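Local coordinates for protein inositol monophosphatase (Zymomonas mobilis, PDB 4N81) that probably hydrolyses phosphate monoesters such as inositol monophosphates with the help of magnesium, at residues Ser4-Ile10 with Val128-Leu133; Ala46-Glu51 with Asp86-Gly90; Arg62-Phe68 with Ala79-Val84. The contacts are given in a common frame with arbitrary orientation. Residues are numbered along the deposited sequence.

Contact 1 (Ser4-Ile10 with Val128-Leu133); sequences SAYEDDI and VGVKDL
Ile-10 lays its side chain over the strand residues Val-128 and Val-130, with CD1 3.6 Å from Val-130 CG2 and CG2 4.5 Å from Val-128 CG1. This is helix-on-sheet packing, in which the first turn of helix 7-24 meets the end of strand 125-130. Ser-4 to Glu-7 form a type I turn, Tyr-6 is the N-cap, and the helix begins at Glu-7. Beyond the strand, Val-130 to Leu-133 make a second type I turn, placing the CA atoms of Ser-4 and Asp-132 6.2 Å apart. The Tyr-6 ring (chi1 m) brings CD1 to 3.9 Å from Val-130 CG1, while its hydroxyl bonds to Glu-109. Polar contacts join the two turns. Asp-132, in the p rotamer, accepts the Ala-5 backbone N at OD2 (2.9 Å) and the Ser-4 hydroxyl at OD1, with OG to OD1 2.7 Å. Ser-4 (chi1 t) also closes an ST turn, its OG accepting from Tyr-6 N at 2.7 Å.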
loop_
_atom_site.group_PDB
_atom_site.type_symbol
_atom_site.label_atom_id
_atom_site.label_comp_id
_atom_site.label_asym_id
_atom_site.label_seq_id
_atom_site.Cartn_x
_atom_site.Cartn_y
_atom_site.Cartn_z
ATOM N N SER A 4 -3.538 33.110 -4.245
ATOM C CA SER A 4 -2.690 33.005 -3.054
ATOM C C SER A 4 -1.641 34.098 -2.942
ATOM O O SER A 4 -1.139 34.592 -3.940
ATOM C CB SER A 4 -1.943 31.675 -3.091
ATOM O OG SER A 4 -1.139 31.530 -1.948
ATOM N N ALA A 5 -1.246 34.425 -1.720
ATOM C CA ALA A 5 -0.068 35.257 -1.541
ATOM C C ALA A 5 1.183 34.496 -1.991
ATOM O O ALA A 5 2.242 35.105 -2.211
ATOM C CB ALA A 5 0.068 35.691 -0.090
ATOM N N TYR A 6 1.067 33.164 -2.071
ATOM C CA TYR A 6 2.160 32.282 -2.518
ATOM C C TYR A 6 2.064 31.803 -3.975
ATOM O O TYR A 6 2.681 30.793 -4.354
ATOM C CB TYR A 6 2.252 31.037 -1.596
ATOM C CG TYR A 6 2.597 31.429 -0.197
ATOM C CD1 TYR A 6 1.601 31.674 0.736
ATOM C CD2 TYR A 6 3.915 31.591 0.181
ATOM C CE1 TYR A 6 1.899 32.059 2.027
ATOM C CE2 TYR A 6 4.235 31.975 1.466
ATOM C CZ TYR A 6 3.218 32.208 2.398
ATOM O OH TYR A 6 3.536 32.621 3.689
ATOM N N GLU A 7 1.283 32.488 -4.804
ATOM C CA GLU A 7 0.987 31.945 -6.135
ATOM C C GLU A 7 2.260 31.582 -6.927
ATOM O O GLU A 7 2.340 30.509 -7.554
ATOM C CB GLU A 7 0.201 33.010 -6.925
ATOM C CG GLU A 7 -0.134 32.669 -8.361
ATOM C CD GLU A 7 -0.764 33.871 -9.107
ATOM O OE1 GLU A 7 -1.407 34.719 -8.437
ATOM O OE2 GLU A 7 -0.609 33.968 -10.358
ATOM N N ASP A 8 3.273 32.454 -6.868
ATOM C CA ASP A 8 4.498 32.213 -7.646
ATOM C C ASP A 8 5.260 30.989 -7.138
ATOM O O ASP A 8 5.769 30.156 -7.928
ATOM C CB ASP A 8 5.429 33.419 -7.563
ATOM C CG ASP A 8 5.014 34.542 -8.500
ATOM O OD1 ASP A 8 4.305 34.252 -9.496
ATOM O OD2 ASP A 8 5.404 35.704 -8.238
ATOM N N ASP A 9 5.304 30.873 -5.805
ATOM C CA ASP A 9 5.943 29.728 -5.170
ATOM C C ASP A 9 5.185 28.436 -5.440
ATOM O O ASP A 9 5.798 27.353 -5.552
ATOM C CB ASP A 9 6.084 29.939 -3.652
ATOM C CG ASP A 9 7.057 31.078 -3.308
ATOM O OD1 ASP A 9 6.833 31.784 -2.296
ATOM O OD2 ASP A 9 8.073 31.229 -4.028
ATOM N N ILE A 10 3.864 28.526 -5.553
ATOM C CA ILE A 10 3.084 27.313 -5.879
ATOM C C ILE A 10 3.424 26.853 -7.295
ATOM O O ILE A 10 3.600 25.652 -7.577
ATOM C CB ILE A 10 1.582 27.616 -5.806
ATOM C CG1 ILE A 10 1.136 27.796 -4.350
ATOM C CG2 ILE A 10 0.742 26.483 -6.398
ATOM C CD1 ILE A 10 -0.206 28.571 -4.280
ATOM N N VAL A 128 -1.937 19.442 -3.188
ATOM C CA VAL A 128 -1.280 20.736 -2.999
ATOM C C VAL A 128 -1.966 21.452 -1.842
ATOM O O VAL A 128 -3.191 21.664 -1.885
ATOM C CB VAL A 128 -1.440 21.633 -4.239
ATOM C CG1 VAL A 128 -0.656 22.955 -4.037
ATOM C CG2 VAL A 128 -0.953 20.871 -5.483
ATOM N N GLY A 129 -1.185 21.849 -0.827
ATOM C CA GLY A 129 -1.719 22.616 0.294
ATOM C C GLY A 129 -0.971 23.925 0.471
ATOM O O GLY A 129 0.243 24.004 0.179
ATOM N N VAL A 130 -1.665 24.971 0.927
ATOM C CA VAL A 130 -1.027 26.282 1.065
ATOM C C VAL A 130 -1.773 26.993 2.187
ATOM O O VAL A 130 -2.999 26.796 2.361
ATOM C CB VAL A 130 -1.217 27.181 -0.205
ATOM C CG1 VAL A 130 -0.401 28.458 -0.094
ATOM C CG2 VAL A 130 -0.881 26.442 -1.479
ATOM N N LYS A 131 -1.065 27.872 2.877
ATOM C CA LYS A 131 -1.541 28.462 4.114
ATOM C C LYS A 131 -2.864 29.208 3.873
ATOM O O LYS A 131 -3.725 29.246 4.743
ATOM C CB LYS A 131 -0.457 29.462 4.573
ATOM C CG LYS A 131 -0.852 30.460 5.629
ATOM C CD LYS A 131 0.344 31.379 5.942
ATOM C CE LYS A 131 0.039 32.362 7.062
ATOM N NZ LYS A 131 1.313 32.967 7.576
ATOM N N ASP A 132 -3.043 29.776 2.689
ATOM C CA ASP A 132 -4.207 30.651 2.493
ATOM C C ASP A 132 -5.259 30.129 1.484
ATOM O O ASP A 132 -6.069 30.891 0.977
ATOM C CB ASP A 132 -3.798 32.120 2.202
ATOM C CG ASP A 132 -2.854 32.268 1.001
ATOM O OD1 ASP A 132 -2.556 31.270 0.309
ATOM O OD2 ASP A 132 -2.421 33.407 0.734
ATOM N N LEU A 133 -5.200 28.848 1.142
ATOM C CA LEU A 133 -6.163 28.272 0.217
ATOM C C LEU A 133 -6.595 26.889 0.693
ATOM O O LEU A 133 -5.870 26.229 1.441
ATOM C CB LEU A 133 -5.559 28.105 -1.179
ATOM C CG LEU A 133 -5.661 29.268 -2.164
ATOM C CD1 LEU A 133 -6.922 30.124 -1.987
ATOM C CD2 LEU A 133 -4.479 30.059 -1.920
#

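Contact 2 (Ala46-Glu51 with Asp86-Gly90); sequences ADRGAE and DPIDG. With SO4 (sulfate ion), chain B.
Residues 46-51 are regular helix within helix 42-61, with Ala-50 N bonded to Ala-46 O and Glu-51 N to Asp-47 O, both at 2.9 Å. Facing them, the chain 86-90 runs extended through Asp-86, turns a corner at Pro-87 (phi/psi -57/-37), and becomes extended again at Ile-88 and Asp-89. Gly-90, at 93/45, is the N-cap of helix 91-95; a side chain at these backbone angles would collide with the carbonyl oxygen of Asp-89, so the position calls for glycine. The segments come closest at the corner, where the CA atoms of Asp-47 and Pro-87 are 5.5 Å apart.

The proline ring, in the C-gamma exo pucker, lies against one helical turn: its CB is 3.8 Å from Ala-50 CB, its CG 3.9 Å from Glu-51 CB and 3.3 Å from Asp-47 OD2. Ile-88 (chi1 m, chi2 t) extends CD1 to 3.7 Å from Ala-46 CB. Asp-47 (chi1 t) is also linked to the other segment by a water, which lies 2.4 Å from its OD2, 3.0 Å from Asp-86 OD1, and accepts from Ile-88 N at 3.0 Å.

The sequence Asp-Pro-Ile-Asp-Gly is the metal-binding signature of the superfamily. A sulfate, probably from the crystallisation liquor, accepts from Gly-90 N at O4 (2.9 Å) and from Thr-91 N. Asp-86, Ile-88 and Asp-89 are predicted to bind catalytic magnesium with Glu-70 and Asp-210; the apolar packing on the helix and the water link lie beside a loop whose acidic groups are consistent with a metal-dependent phosphate site.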
loop_
_atom_site.group_PDB
_atom_site.type_symbol
_atom_site.label_atom_id
_atom_site.label_comp_id
_atom_site.label_asym_id
_atom_site.label_seq_id
_atom_site.Cartn_x
_atom_site.Cartn_y
_atom_site.Cartn_z
ATOM N N ALA A 46 17.627 7.555 -8.305
ATOM C CA ALA A 46 16.437 8.361 -8.520
ATOM C C ALA A 46 16.426 9.539 -7.549
ATOM O O ALA A 46 16.187 10.672 -7.934
ATOM C CB ALA A 46 15.172 7.487 -8.286
ATOM N N ASP A 47 16.682 9.240 -6.279
ATOM C CA ASP A 47 16.682 10.261 -5.232
ATOM C C ASP A 47 17.752 11.297 -5.495
ATOM O O ASP A 47 17.481 12.518 -5.472
ATOM C CB ASP A 47 16.896 9.580 -3.856
ATOM C CG ASP A 47 17.251 10.574 -2.770
ATOM O OD1 ASP A 47 18.414 10.569 -2.304
ATOM O OD2 ASP A 47 16.403 11.407 -2.439
ATOM N N ARG A 48 18.966 10.850 -5.799
ATOM C CA ARG A 48 20.027 11.823 -6.050
ATOM C C ARG A 48 19.777 12.648 -7.296
ATOM O O ARG A 48 20.027 13.870 -7.309
ATOM C CB ARG A 48 21.405 11.150 -6.240
ATOM C CG ARG A 48 21.988 10.344 -5.059
ATOM C CD ARG A 48 23.452 9.872 -5.362
ATOM N NE ARG A 48 24.312 10.948 -5.879
ATOM C CZ ARG A 48 25.477 10.763 -6.513
ATOM N NH1 ARG A 48 25.933 9.532 -6.724
ATOM N NH2 ARG A 48 26.188 11.805 -6.948
ATOM N N GLY A 49 19.329 12.009 -8.375
ATOM C CA GLY A 49 19.160 12.803 -9.589
ATOM C C GLY A 49 18.012 13.817 -9.425
ATOM O O GLY A 49 18.111 14.982 -9.898
ATOM N N ALA A 50 16.949 13.407 -8.724
ATOM C CA ALA A 50 15.820 14.339 -8.528
ATOM C C ALA A 50 16.211 15.495 -7.610
ATOM O O ALA A 50 15.894 16.662 -7.872
ATOM C CB ALA A 50 14.596 13.598 -7.955
ATOM N N GLU A 51 16.936 15.173 -6.541
ATOM C CA GLU A 51 17.332 16.227 -5.626
ATOM C C GLU A 51 18.270 17.196 -6.304
ATOM O O GLU A 51 18.159 18.405 -6.103
ATOM C CB GLU A 51 18.046 15.673 -4.404
ATOM C CG GLU A 51 18.165 16.755 -3.341
ATOM C CD GLU A 51 19.201 16.451 -2.313
ATOM O OE1 GLU A 51 20.024 17.355 -2.032
ATOM O OE2 GLU A 51 19.182 15.315 -1.781
ATOM N N ASP A 86 11.913 16.095 -0.309
ATOM C CA ASP A 86 12.138 14.674 -0.159
ATOM C C ASP A 86 11.761 14.007 -1.495
ATOM O O ASP A 86 10.561 13.795 -1.754
ATOM C CB ASP A 86 11.292 14.087 0.984
ATOM C CG ASP A 86 11.797 12.693 1.413
ATOM O OD1 ASP A 86 12.860 12.281 0.892
ATOM O OD2 ASP A 86 11.155 12.035 2.267
ATOM N N PRO A 87 12.748 13.718 -2.368
ATOM C CA PRO A 87 12.351 13.210 -3.702
ATOM C C PRO A 87 11.497 11.938 -3.647
ATOM O O PRO A 87 10.563 11.782 -4.422
ATOM C CB PRO A 87 13.715 12.837 -4.330
ATOM C CG PRO A 87 14.686 13.898 -3.705
ATOM C CD PRO A 87 14.199 14.037 -2.273
ATOM N N ILE A 88 11.811 11.058 -2.699
ATOM C CA ILE A 88 11.077 9.798 -2.532
ATOM C C ILE A 88 10.809 9.577 -1.035
ATOM O O ILE A 88 11.618 9.003 -0.317
ATOM C CB ILE A 88 11.846 8.597 -3.132
ATOM C CG1 ILE A 88 12.113 8.840 -4.644
ATOM C CG2 ILE A 88 11.062 7.264 -2.927
ATOM C CD1 ILE A 88 13.073 7.812 -5.278
ATOM N N ASP A 89 9.653 10.032 -0.575
ATOM C CA ASP A 89 9.223 9.675 0.764
ATOM C C ASP A 89 8.530 8.322 0.639
ATOM O O ASP A 89 7.636 8.167 -0.190
ATOM C CB ASP A 89 8.247 10.717 1.303
ATOM C CG ASP A 89 7.829 10.393 2.722
ATOM O OD1 ASP A 89 6.637 10.051 2.920
ATOM O OD2 ASP A 89 8.706 10.441 3.608
ATOM N N GLY A 90 8.913 7.361 1.485
ATOM C CA GLY A 90 8.492 5.978 1.320
ATOM C C GLY A 90 9.550 5.226 0.522
ATOM O O GLY A 90 9.218 4.441 -0.392
HETATM S S SO4 B . 12.078 7.949 3.765
HETATM O O1 SO4 B . 13.382 7.573 3.132
HETATM O O2 SO4 B . 12.293 8.035 5.237
HETATM O O3 SO4 B . 11.694 9.291 3.349
HETATM O O4 SO4 B . 10.999 6.923 3.471
HETATM O O HOH W 1 14.372 10.802 -1.212
#

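Contact 3 (Arg62-Phe68 with Ala79-Val84)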
loop_
_atom_site.group_PDB
_atom_site.type_symbol
_atom_site.label_atom_id
_atom_site.label_comp_id
_atom_site.label_asym_id
_atom_site.label_seq_id
_atom_site.Cartn_x
_atom_site.Cartn_y
_atom_site.Cartn_z
ATOM N N ARG A 62 15.268 30.850 -6.758
ATOM C CA ARG A 62 15.078 31.400 -5.421
ATOM C C ARG A 62 16.404 31.536 -4.727
ATOM O O ARG A 62 16.631 30.919 -3.704
ATOM C CB ARG A 62 14.130 30.507 -4.605
ATOM C CG ARG A 62 12.725 30.492 -5.175
ATOM C CD ARG A 62 12.010 31.849 -5.054
ATOM N NE ARG A 62 10.599 31.683 -5.378
ATOM C CZ ARG A 62 10.103 31.723 -6.609
ATOM N NH1 ARG A 62 10.907 31.966 -7.633
ATOM N NH2 ARG A 62 8.802 31.512 -6.816
ATOM N N PRO A 63 17.262 32.449 -5.248
ATOM C CA PRO A 63 18.628 32.610 -4.743
ATOM C C PRO A 63 18.669 32.966 -3.271
ATOM O O PRO A 63 19.588 32.570 -2.553
ATOM C CB PRO A 63 19.184 33.763 -5.587
ATOM C CG PRO A 63 18.378 33.735 -6.831
ATOM C CD PRO A 63 16.997 33.272 -6.429
ATOM N N GLU A 64 17.677 33.719 -2.818
ATOM C CA GLU A 64 17.665 34.149 -1.415
ATOM C C GLU A 64 17.050 33.151 -0.404
ATOM O O GLU A 64 17.156 33.362 0.817
ATOM C CB GLU A 64 16.995 35.518 -1.303
ATOM C CG GLU A 64 17.512 36.520 -2.350
ATOM C CD GLU A 64 16.707 37.807 -2.365
ATOM O OE1 GLU A 64 15.755 37.934 -1.545
ATOM O OE2 GLU A 64 17.017 38.684 -3.206
ATOM N N ASP A 65 16.378 32.101 -0.895
ATOM C CA ASP A 65 15.786 31.095 -0.005
ATOM C C ASP A 65 16.762 30.011 0.460
ATOM O O ASP A 65 17.622 29.587 -0.299
ATOM C CB ASP A 65 14.569 30.383 -0.666
ATOM C CG ASP A 65 13.434 31.340 -0.999
ATOM O OD1 ASP A 65 12.518 30.900 -1.727
ATOM O OD2 ASP A 65 13.469 32.520 -0.527
ATOM N N GLY A 66 16.566 29.504 1.672
ATOM C CA GLY A 66 17.311 28.351 2.128
ATOM C C GLY A 66 16.825 27.047 1.495
ATOM O O GLY A 66 15.692 26.961 0.956
ATOM N N ILE A 67 17.678 26.023 1.545
ATOM C CA ILE A 67 17.250 24.667 1.184
ATOM C C ILE A 67 17.626 23.811 2.374
ATOM O O ILE A 67 18.815 23.735 2.752
ATOM C CB ILE A 67 17.951 24.143 -0.059
ATOM C CG1 ILE A 67 17.592 25.023 -1.266
ATOM C CG2 ILE A 67 17.603 22.642 -0.281
ATOM C CD1 ILE A 67 18.400 24.738 -2.512
ATOM N N PHE A 68 16.606 23.211 2.992
ATOM C CA PHE A 68 16.752 22.526 4.272
ATOM C C PHE A 68 17.717 21.364 4.114
ATOM O O PHE A 68 17.719 20.696 3.071
ATOM C CB PHE A 68 15.379 22.068 4.792
ATOM C CG PHE A 68 15.444 21.246 6.046
ATOM C CD1 PHE A 68 15.566 19.858 5.976
ATOM C CD2 PHE A 68 15.369 21.856 7.302
ATOM C CE1 PHE A 68 15.629 19.077 7.139
ATOM C CE2 PHE A 68 15.420 21.082 8.473
ATOM C CZ PHE A 68 15.555 19.688 8.387
ATOM N N ALA A 79 18.021 31.766 6.587
ATOM C CA ALA A 79 16.945 32.503 5.930
ATOM C C ALA A 79 15.615 32.242 6.631
ATOM O O ALA A 79 15.389 31.142 7.191
ATOM C CB ALA A 79 16.857 32.169 4.422
ATOM N N ARG A 80 14.747 33.255 6.598
ATOM C CA ARG A 80 13.385 33.108 7.090
ATOM C C ARG A 80 12.635 32.030 6.295
ATOM O O ARG A 80 11.810 31.323 6.889
ATOM C CB ARG A 80 12.613 34.422 6.902
ATOM C CG ARG A 80 12.793 35.466 7.953
ATOM C CD ARG A 80 11.668 36.492 7.889
ATOM N NE ARG A 80 10.362 35.909 8.206
ATOM C CZ ARG A 80 9.382 35.670 7.326
ATOM N NH1 ARG A 80 9.537 35.968 6.038
ATOM N NH2 ARG A 80 8.234 35.128 7.739
ATOM N N ARG A 81 12.929 31.915 4.982
ATOM C CA ARG A 81 12.215 31.002 4.051
ATOM C C ARG A 81 13.130 29.840 3.637
ATOM O O ARG A 81 14.265 30.073 3.165
ATOM C CB ARG A 81 11.771 31.741 2.763
ATOM C CG ARG A 81 10.717 32.859 2.969
ATOM C CD ARG A 81 10.544 33.802 1.742
ATOM N NE ARG A 81 10.643 33.114 0.451
ATOM C CZ ARG A 81 9.620 32.776 -0.329
ATOM N NH1 ARG A 81 8.371 33.057 0.022
ATOM N NH2 ARG A 81 9.844 32.156 -1.475
ATOM N N LEU A 82 12.636 28.610 3.751
ATOM C CA LEU A 82 13.446 27.427 3.443
ATOM C C LEU A 82 12.620 26.464 2.607
ATOM O O LEU A 82 11.466 26.171 2.965
ATOM C CB LEU A 82 13.793 26.655 4.730
ATOM C CG LEU A 82 14.627 27.323 5.825
ATOM C CD1 LEU A 82 14.834 26.333 6.975
ATOM C CD2 LEU A 82 15.949 27.763 5.252
ATOM N N TRP A 83 13.226 25.889 1.578
ATOM C CA TRP A 83 12.596 24.785 0.858
ATOM C C TRP A 83 13.018 23.431 1.451
ATOM O O TRP A 83 14.202 23.227 1.763
ATOM C CB TRP A 83 13.004 24.848 -0.615
ATOM C CG TRP A 83 12.409 26.054 -1.296
ATOM C CD1 TRP A 83 12.923 27.305 -1.351
ATOM C CD2 TRP A 83 11.139 26.101 -1.964
ATOM N NE1 TRP A 83 12.059 28.150 -2.037
ATOM C CE2 TRP A 83 10.958 27.426 -2.425
ATOM C CE3 TRP A 83 10.138 25.152 -2.210
ATOM C CZ2 TRP A 83 9.822 27.820 -3.126
ATOM C CZ3 TRP A 83 9.014 25.543 -2.908
ATOM C CH2 TRP A 83 8.864 26.870 -3.356
ATOM N N VAL A 84 12.060 22.509 1.581
ATOM C CA VAL A 84 12.338 21.205 2.147
ATOM C C VAL A 84 11.950 20.206 1.070
ATOM O O VAL A 84 10.817 20.227 0.632
ATOM C CB VAL A 84 11.480 20.976 3.419
ATOM C CG1 VAL A 84 11.761 19.596 4.054
ATOM C CG2 VAL A 84 11.757 22.065 4.458
#
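Asp-65 is the polar centre of this contact, its carboxylate meeting two side chains of the neighbouring strand. Arg-81 forms a two-pronged salt bridge with it, NE to OD2 and NH2 to OD1, each 3.0 Å, and Trp-83 NE1 adds a hydrogen bond to the same OD1 at 2.8 Å. Arg-62 lies alongside, its NE 4.0 Å from Arg-81 NH2. These like charges are balanced by Asp-9 of helix 7-24, which makes salt bridges to both arginines.

The backbones carry the pairing onward. Gly-66 N donates to Arg-81 O (2.8 Å), Trp-83 N to Gly-66 O (2.8 Å) and Phe-68 N to Trp-83 O (2.7 Å), the staggered ladder of parallel strands, with Gly-66 opposite Leu-82 and Ile-67 opposite Trp-83. Two CA-H...O contacts supplement it, Leu-82 CA to Gly-66 O and Ile-67 CA to Trp-83 O, both 3.4 Å. Glycine suits position 66, since an ideal CB there would clash with Leu-82 CD2.

Packing fills the margins. Arg-62 CG comes 4.0 Å from Trp-83 NE1, and Phe-68 CB 3.6 Å from Val-84 CG2, while the Phe-68 ring makes edge-to-face contacts with Phe-208 and Tyr-209. Ile-67 and Trp-83 share the face of the sheet that meets Leu-58 of helix 42-61. A type I turn, Arg-62 to Asp-65, leads from that helix into the short strand 66-67, the parallel edge strand of the otherwise antiparallel sheet in this inositol monophosphatase fold.

Along the chain the three contacts are nested: contact 3 lies inside the loop closed by contact 2, and contact 2 inside that closed by contact 1. Contacts 1 and 3, with centres 16 Å apart, reach the same mixed sheet and touch through Asp-9, whose carboxylate bridges Arg-62 NH2 at 2.9 Å from OD2 and Arg-81 NH1 at 3.1 Å from OD1. Contact 2 stands 23 Å from contact 1 and 18 Å from contact 3, centre to centre. Helix 42-61 leads from contact 2 into contact 3, and strand 81-86 returns to the predicted metal site. The example illustrates a general principle: contacts distant in sequence assemble one sheet with its packed helices, at the end of which a probable metal-binding loop lies.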